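Local structure of membrane-bound lytic murein transglycosylase A (Burkholderia pseudomallei, 6QK4) at residues 138-150 with 231-243. The protein probably cleaves the glycosidic bond between MurNAc and GlcNAc in peptidoglycan, working from chain ends and leaving a 1,6-anhydro ring on the MurNAc product. Residues are numbered along the deposited sequence; the frame is centred on the assembly and turned at random.
Sequences MPARAQLMRSGAL and ALLDTNPRFVFFR
R141, in the first turn of helix 141-147, reaches across to the loop between helix 229-234 and strand 240-244, joining two parts of the MltA-specific insert domain. Two N-H groups of the first helical turn, those of R141 and A142, find acceptors across the contact. R141 N donates to P237 O at 2.9 Å, while A142 N donates to a water that in turn donates a hydrogen bond to D234 O. A140, at the N-cap position, rests its small CB on the P237 ring, a fit that lets the backbones approach closely.

The R141 side chain is buried, and a long arginine suits a loop whose carbonyls need donors. With CG anti to the backbone N (chi1 156°) and a bend at chi3, the guanidinium comes alongside the loop: R141 NE meets N236 O at 3.0 Å, in the guanidinium plane, and R141 NH2 meets R238 O at 2.8 Å. NH2 also bonds to Q168 of helix 161-170. F239 CD1 lies over the centre of one guanidinium face, though the planes are 55° apart and therefore not stacked. N236 OD1 accepts from R238 N, forming an Asx turn, and from R196 N.

Toward strand 240-244 the contact turns apolar. L144 CD2 touches both F239 CD2 and F241 CZ from one side, at 3.8 Å each, while F239 CD2 lies over a face of the F241 ring. L150 CD2 abuts the F241 edge at CE1, 3.6 Å away, and two methionines make Met-aromatic contacts: M138 SD with F241, M145 SD with F239. W128 meets F241 edge-to-face.

At the more exposed end, D234 and R146 form a salt bridge. The extended R146 chain brings NH1 to the syn side of D234 OD2 at 2.9 Å, but 33° out of the carboxylate plane, and the same NH1 also donates to A142 O at 3.0 Å, nearly straight at the hydrogen.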
ATOM      1  N   MET A 138      19.615  21.491  -5.554  1.00 66.25           N
ATOM      2  CA  MET A 138      18.766  22.489  -6.170  1.00 58.41           C
ATOM      3  C   MET A 138      18.127  23.339  -5.099  1.00 51.90           C
ATOM      4  O   MET A 138      18.134  22.984  -3.916  1.00 52.70           O
ATOM      5  CB  MET A 138      17.670  21.806  -6.986  1.00 58.10           C
ATOM      6  CG  MET A 138      18.134  21.046  -8.172  1.00 57.66           C
ATOM      7  SD  MET A 138      16.873  19.846  -8.630  1.00 56.66           S
ATOM      8  CE  MET A 138      17.296  19.569 -10.326  1.00 54.48           C
ATOM      9  N   PRO A 139      17.543  24.472  -5.475  1.00 46.27           N
ATOM     10  CA  PRO A 139      16.775  25.258  -4.513  1.00 47.36           C
ATOM     11  C   PRO A 139      15.458  24.586  -4.164  1.00 44.26           C
ATOM     12  O   PRO A 139      15.019  23.634  -4.802  1.00 40.65           O
ATOM     13  CB  PRO A 139      16.530  26.576  -5.247  1.00 49.20           C
ATOM     14  CG  PRO A 139      16.537  26.188  -6.704  1.00 48.47           C
ATOM     15  CD  PRO A 139      17.595  25.112  -6.800  1.00 47.88           C
ATOM     16  N   ALA A 140      14.832  25.140  -3.124  1.00 43.01           N
ATOM     17  CA  ALA A 140      13.472  24.807  -2.707  1.00 39.37           C
ATOM     18  C   ALA A 140      12.485  24.816  -3.879  1.00 39.12           C
ATOM     19  O   ALA A 140      12.633  25.577  -4.838  1.00 37.55           O
ATOM     20  CB  ALA A 140      13.016  25.815  -1.656  1.00 39.09           C
ATOM     21  N   ARG A 141      11.419  24.003  -3.735  1.00 34.56           N
ATOM     22  CA  ARG A 141      10.321  23.917  -4.706  1.00 31.04           C
ATOM     23  C   ARG A 141       9.884  25.264  -5.275  1.00 30.90           C
ATOM     24  O   ARG A 141       9.726  25.428  -6.494  1.00 31.68           O
ATOM     25  CB  ARG A 141       9.128  23.183  -4.024  1.00 31.98           C
ATOM     26  CG  ARG A 141       7.694  23.459  -4.611  1.00 30.33           C
ATOM     27  CD  ARG A 141       6.514  22.850  -3.757  1.00 25.74           C
ATOM     28  NE  ARG A 141       6.792  21.421  -3.331  1.00 31.01           N
ATOM     29  CZ  ARG A 141       6.328  20.323  -3.961  1.00 37.02           C
ATOM     30  NH1 ARG A 141       5.526  20.447  -5.016  1.00 36.89           N
ATOM     31  NH2 ARG A 141       6.658  19.095  -3.542  1.00 40.26           N
ATOM     32  N   ALA A 142       9.717  26.261  -4.412  1.00 29.60           N
ATOM     33  CA  ALA A 142       9.103  27.488  -4.875  1.00 31.85           C
ATOM     34  C   ALA A 142      10.000  28.193  -5.875  1.00 33.63           C
ATOM     35  O   ALA A 142       9.498  28.798  -6.825  1.00 32.95           O
ATOM     36  CB  ALA A 142       8.795  28.388  -3.686  1.00 34.96           C
ATOM     37  N   GLN A 143      11.319  28.079  -5.700  1.00 33.33           N
ATOM     38  CA  GLN A 143      12.250  28.755  -6.601  1.00 35.64           C
ATOM     39  C   GLN A 143      12.576  27.872  -7.790  1.00 36.99           C
ATOM     40  O   GLN A 143      12.743  28.376  -8.898  1.00 37.73           O
ATOM     41  CB  GLN A 143      13.529  29.140  -5.864  1.00 37.22           C
ATOM     42  CG  GLN A 143      13.369  30.444  -5.021  1.00 41.20           C
ATOM     43  CD  GLN A 143      12.302  30.350  -3.936  1.00 39.87           C
ATOM     44  OE1 GLN A 143      11.365  31.173  -3.890  1.00 37.70           O
ATOM     45  NE2 GLN A 143      12.455  29.381  -3.027  1.00 40.02           N
ATOM     46  N   LEU A 144      12.652  26.555  -7.562  1.00 36.59           N
ATOM     47  CA  LEU A 144      12.797  25.619  -8.663  1.00 36.81           C
ATOM     48  C   LEU A 144      11.697  25.827  -9.705  1.00 38.38           C
ATOM     49  O   LEU A 144      11.973  25.912 -10.914  1.00 34.69           O
ATOM     50  CB  LEU A 144      12.763  24.191  -8.101  1.00 35.25           C
ATOM     51  CG  LEU A 144      13.139  23.051  -8.999  1.00 45.68           C
ATOM     52  CD1 LEU A 144      14.533  23.240  -9.500  1.00 48.09           C
ATOM     53  CD2 LEU A 144      13.037  21.805  -8.122  1.00 47.11           C
ATOM     54  N   MET A 145      10.439  25.926  -9.246  1.00 38.52           N
ATOM     55  CA  MET A 145       9.323  26.125 -10.160  1.00 36.57           C
ATOM     56  C   MET A 145       9.366  27.484 -10.845  1.00 40.75           C
ATOM     57  O   MET A 145       8.758  27.628 -11.907  1.00 42.47           O
ATOM     58  CB  MET A 145       7.976  25.962  -9.444  1.00 37.84           C
ATOM     59  CG  MET A 145       7.678  24.521  -8.903  1.00 44.09           C
ATOM     60  SD  MET A 145       7.204  23.482 -10.281  1.00 49.82           S
ATOM     61  CE  MET A 145       5.923  24.473 -11.057  1.00 51.65           C
ATOM     62  N   ARG A 146      10.075  28.476 -10.275  1.00 31.54           N
ATOM     63  CA  ARG A 146      10.085  29.814 -10.828  1.00 33.81           C
ATOM     64  C   ARG A 146      11.313  30.107 -11.663  1.00 38.07           C
ATOM     65  O   ARG A 146      11.296  31.061 -12.449  1.00 41.73           O
ATOM     66  CB  ARG A 146       9.978  30.848  -9.691  1.00 34.84           C
ATOM     67  CG  ARG A 146       8.608  30.794  -8.996  1.00 36.66           C
ATOM     68  CD  ARG A 146       8.438  31.691  -7.789  1.00 32.93           C
ATOM     69  NE  ARG A 146       7.026  31.927  -7.469  1.00 30.66           N
ATOM     70  CZ  ARG A 146       6.253  31.040  -6.819  1.00 30.79           C
ATOM     71  NH1 ARG A 146       6.756  29.873  -6.365  1.00 32.10           N
ATOM     72  NH2 ARG A 146       4.982  31.361  -6.579  1.00 34.18           N
ATOM     73  N   SER A 147      12.375  29.333 -11.498  1.00 37.70           N
ATOM     74  CA  SER A 147      13.634  29.594 -12.216  1.00 43.72           C
ATOM     75  C   SER A 147      13.534  29.381 -13.736  1.00 44.12           C
ATOM     76  O   SER A 147      14.335  29.957 -14.489  1.00 47.38           O
ATOM     77  CB  SER A 147      14.740  28.696 -11.637  1.00 41.91           C
ATOM     78  OG  SER A 147      14.509  27.338 -11.977  1.00 39.94           O
ATOM     79  N   GLY A 148      12.580  28.572 -14.212  1.00 42.04           N
ATOM     80  CA  GLY A 148      12.564  28.095 -15.580  1.00 40.95           C
ATOM     81  C   GLY A 148      13.337  26.801 -15.831  1.00 39.44           C
ATOM     82  O   GLY A 148      13.203  26.202 -16.915  1.00 41.37           O
ATOM     83  N   ALA A 149      14.149  26.369 -14.869  1.00 41.92           N
ATOM     84  CA  ALA A 149      14.919  25.145 -14.996  1.00 43.25           C
ATOM     85  C   ALA A 149      14.049  23.918 -15.260  1.00 43.41           C
ATOM     86  O   ALA A 149      14.551  22.936 -15.822  1.00 43.67           O
ATOM     87  CB  ALA A 149      15.751  24.953 -13.730  1.00 41.71           C
ATOM     88  N   LEU A 150      12.764  23.935 -14.892  1.00 39.28           N
ATOM     89  CA  LEU A 150      11.943  22.737 -15.141  1.00 35.85           C
ATOM     90  C   LEU A 150      11.249  22.732 -16.499  1.00 39.84           C
ATOM     91  O   LEU A 150      10.860  21.654 -16.980  1.00 42.85           O
ATOM     92  CB  LEU A 150      10.894  22.577 -14.040  1.00 35.30           C
ATOM     93  CG  LEU A 150      11.454  22.430 -12.621  1.00 37.95           C
ATOM     94  CD1 LEU A 150      10.322  22.190 -11.616  1.00 36.45           C
ATOM     95  CD2 LEU A 150      12.566  21.380 -12.479  1.00 34.90           C
ATOM     96  N   ALA A 231       0.522  28.706  -3.015  1.00 37.86           N
ATOM     97  CA  ALA A 231       1.306  29.107  -1.841  1.00 37.18           C
ATOM     98  C   ALA A 231       1.361  28.013  -0.781  1.00 35.97           C
ATOM     99  O   ALA A 231       2.382  27.865  -0.095  1.00 33.48           O
ATOM    100  CB  ALA A 231       0.748  30.395  -1.232  1.00 38.03           C
ATOM    101  N   LEU A 232       0.292  27.232  -0.619  1.00 35.79           N
ATOM    102  CA  LEU A 232       0.366  26.139   0.351  1.00 34.53           C
ATOM    103  C   LEU A 232       1.396  25.110  -0.076  1.00 34.27           C
ATOM    104  O   LEU A 232       2.226  24.657   0.730  1.00 34.33           O
ATOM    105  CB  LEU A 232      -1.007  25.480   0.512  1.00 36.40           C
ATOM    106  CG  LEU A 232      -1.118  24.203   1.388  1.00 40.40           C
ATOM    107  CD1 LEU A 232      -0.669  24.415   2.854  1.00 41.56           C
ATOM    108  CD2 LEU A 232      -2.557  23.623   1.291  1.00 37.38           C
ATOM    109  N   LEU A 233       1.379  24.730  -1.355  1.00 30.01           N
ATOM    110  CA  LEU A 233       2.312  23.700  -1.775  1.00 33.70           C
ATOM    111  C   LEU A 233       3.755  24.184  -1.636  1.00 33.52           C
ATOM    112  O   LEU A 233       4.646  23.392  -1.266  1.00 32.87           O
ATOM    113  CB  LEU A 233       1.987  23.254  -3.197  1.00 33.67           C
ATOM    114  CG  LEU A 233       0.557  22.774  -3.453  1.00 36.01           C
ATOM    115  CD1 LEU A 233       0.431  22.152  -4.800  1.00 35.62           C
ATOM    116  CD2 LEU A 233       0.164  21.730  -2.435  1.00 35.79           C
ATOM    117  N   ASP A 234       3.982  25.498  -1.845  1.00 31.90           N
ATOM    118  CA  ASP A 234       5.309  26.083  -1.721  1.00 34.67           C
ATOM    119  C   ASP A 234       5.826  26.073  -0.286  1.00 37.79           C
ATOM    120  O   ASP A 234       7.030  26.241  -0.079  1.00 39.20           O
ATOM    121  CB  ASP A 234       5.299  27.511  -2.231  1.00 31.00           C
ATOM    122  CG  ASP A 234       5.386  27.599  -3.720  1.00 35.94           C
ATOM    123  OD1 ASP A 234       5.579  26.546  -4.380  1.00 34.28           O
ATOM    124  OD2 ASP A 234       5.238  28.717  -4.235  1.00 36.52           O
ATOM    125  N   THR A 235       4.970  25.842   0.707  1.00 38.26           N
ATOM    126  CA  THR A 235       5.497  25.716   2.058  1.00 38.44           C
ATOM    127  C   THR A 235       6.293  24.432   2.264  1.00 37.46           C
ATOM    128  O   THR A 235       6.884  24.276   3.333  1.00 41.42           O
ATOM    129  CB  THR A 235       4.374  25.787   3.095  1.00 39.69           C
ATOM    130  OG1 THR A 235       3.577  24.606   3.009  1.00 39.06           O
ATOM    131  CG2 THR A 235       3.508  27.003   2.887  1.00 41.25           C
ATOM    132  N   ASN A 236       6.291  23.484   1.299  1.00 33.85           N
ATOM    133  CA  ASN A 236       7.127  22.294   1.349  1.00 32.40           C
ATOM    134  C   ASN A 236       8.315  22.468   0.420  1.00 37.95           C
ATOM    135  O   ASN A 236       8.166  22.307  -0.801  1.00 39.55           O
ATOM    136  CB  ASN A 236       6.327  21.034   0.952  1.00 32.15           C
ATOM    137  CG  ASN A 236       7.217  19.808   0.810  1.00 35.88           C
ATOM    138  OD1 ASN A 236       8.260  19.736   1.455  1.00 38.83           O
ATOM    139  ND2 ASN A 236       6.830  18.831  -0.046  1.00 38.13           N
ATOM    140  N   PRO A 237       9.517  22.723   0.931  1.00 42.24           N
ATOM    141  CA  PRO A 237      10.649  22.967   0.022  1.00 43.04           C
ATOM    142  C   PRO A 237      11.072  21.740  -0.761  1.00 41.64           C
ATOM    143  O   PRO A 237      11.699  21.884  -1.824  1.00 37.86           O
ATOM    144  CB  PRO A 237      11.768  23.465   0.954  1.00 45.78           C
ATOM    145  CG  PRO A 237      11.388  23.018   2.305  1.00 45.50           C
ATOM    146  CD  PRO A 237       9.872  22.882   2.354  1.00 43.46           C
ATOM    147  N   ARG A 238      10.734  20.538  -0.299  1.00 40.01           N
ATOM    148  CA  ARG A 238      11.148  19.355  -1.034  1.00 39.97           C
ATOM    149  C   ARG A 238      10.386  19.227  -2.353  1.00 36.92           C
ATOM    150  O   ARG A 238       9.197  19.570  -2.438  1.00 38.38           O
ATOM    151  CB  ARG A 238      10.937  18.110  -0.173  1.00 40.86           C
ATOM    152  CG  ARG A 238      11.615  16.896  -0.729  1.00 45.85           C
ATOM    153  CD  ARG A 238      11.452  15.762   0.243  1.00 50.92           C
ATOM    154  NE  ARG A 238      12.233  14.589  -0.131  1.00 56.07           N
ATOM    155  CZ  ARG A 238      13.566  14.504  -0.077  1.00 60.74           C
ATOM    156  NH1 ARG A 238      14.307  15.546   0.317  1.00 62.73           N
ATOM    157  NH2 ARG A 238      14.168  13.375  -0.436  1.00 61.44           N
ATOM    158  N   PHE A 239      11.094  18.752  -3.378  1.00 32.36           N
ATOM    159  CA  PHE A 239      10.581  18.537  -4.737  1.00 31.59           C
ATOM    160  C   PHE A 239      11.106  17.216  -5.297  1.00 36.92           C
ATOM    161  O   PHE A 239      12.322  17.017  -5.399  1.00 38.49           O
ATOM    162  CB  PHE A 239      10.966  19.685  -5.695  1.00 30.89           C
ATOM    163  CG  PHE A 239      10.085  19.754  -6.900  1.00 31.72           C
ATOM    164  CD1 PHE A 239       8.863  20.435  -6.832  1.00 30.47           C
ATOM    165  CD2 PHE A 239      10.417  19.073  -8.058  1.00 32.47           C
ATOM    166  CE1 PHE A 239       8.025  20.474  -7.953  1.00 28.70           C
ATOM    167  CE2 PHE A 239       9.581  19.078  -9.174  1.00 34.05           C
ATOM    168  CZ  PHE A 239       8.372  19.769  -9.107  1.00 31.52           C
ATOM    169  N   VAL A 240      10.200  16.347  -5.755  1.00 34.71           N
ATOM    170  CA  VAL A 240      10.566  15.014  -6.210  1.00 35.27           C
ATOM    171  C   VAL A 240      10.336  14.908  -7.706  1.00 30.93           C
ATOM    172  O   VAL A 240       9.313  15.370  -8.220  1.00 29.98           O
ATOM    173  CB  VAL A 240       9.751  13.965  -5.432  1.00 34.30           C
ATOM    174  CG1 VAL A 240       9.934  12.545  -6.004  1.00 35.83           C
ATOM    175  CG2 VAL A 240      10.066  14.065  -3.933  1.00 32.87           C
ATOM    176  N   PHE A 241      11.296  14.299  -8.404  1.00 31.25           N
ATOM    177  CA  PHE A 241      11.261  14.067  -9.834  1.00 32.20           C
ATOM    178  C   PHE A 241      10.931  12.611 -10.102  1.00 32.98           C
ATOM    179  O   PHE A 241      10.994  11.769  -9.208  1.00 35.28           O
ATOM    180  CB  PHE A 241      12.599  14.402 -10.468  1.00 31.71           C
ATOM    181  CG  PHE A 241      13.016  15.820 -10.232  1.00 32.78           C
ATOM    182  CD1 PHE A 241      12.521  16.820 -11.043  1.00 36.08           C
ATOM    183  CD2 PHE A 241      13.843  16.139  -9.167  1.00 37.18           C
ATOM    184  CE1 PHE A 241      12.896  18.162 -10.834  1.00 39.02           C
ATOM    185  CE2 PHE A 241      14.221  17.449  -8.940  1.00 40.33           C
ATOM    186  CZ  PHE A 241      13.749  18.465  -9.779  1.00 41.56           C
ATOM    187  N   PHE A 242      10.588  12.329 -11.347  1.00 33.54           N
ATOM    188  CA  PHE A 242      10.082  11.012 -11.722  1.00 34.31           C
ATOM    189  C   PHE A 242      10.773  10.495 -12.976  1.00 35.15           C
ATOM    190  O   PHE A 242      11.291  11.255 -13.799  1.00 33.76           O
ATOM    191  CB  PHE A 242       8.569  11.056 -11.983  1.00 33.84           C
ATOM    192  CG  PHE A 242       7.785  11.412 -10.769  1.00 30.98           C
ATOM    193  CD1 PHE A 242       7.471  10.422  -9.835  1.00 27.58           C
ATOM    194  CD2 PHE A 242       7.387  12.714 -10.529  1.00 29.97           C
ATOM    195  CE1 PHE A 242       6.745  10.758  -8.657  1.00 27.93           C
ATOM    196  CE2 PHE A 242       6.659  13.068  -9.369  1.00 28.43           C
ATOM    197  CZ  PHE A 242       6.343  12.098  -8.441  1.00 29.61           C
ATOM    198  N   ARG A 243      10.741   9.173 -13.117  1.00 38.12           N
ATOM    199  CA  ARG A 243      11.126   8.491 -14.335  1.00 43.39           C
ATOM    200  C   ARG A 243       9.962   7.600 -14.756  1.00 41.38           C
ATOM    201  O   ARG A 243       9.236   7.075 -13.906  1.00 37.55           O
ATOM    202  CB  ARG A 243      12.430   7.690 -14.112  1.00 52.12           C
ATOM    203  CG  ARG A 243      12.270   6.215 -13.789  1.00 61.44           C
ATOM    204  CD  ARG A 243      13.633   5.567 -13.473  1.00 68.70           C
ATOM    205  NE  ARG A 243      13.539   4.149 -13.104  1.00 73.04           N
ATOM    206  CZ  ARG A 243      13.684   3.683 -11.865  1.00 74.53           C
ATOM    207  NH1 ARG A 243      13.912   4.524 -10.863  1.00 75.87           N
ATOM    208  NH2 ARG A 243      13.590   2.380 -11.622  1.00 74.50           N
TER
HETATM  209  O   HOH W   1       9.456  26.074  -1.451  1.00 28.42           O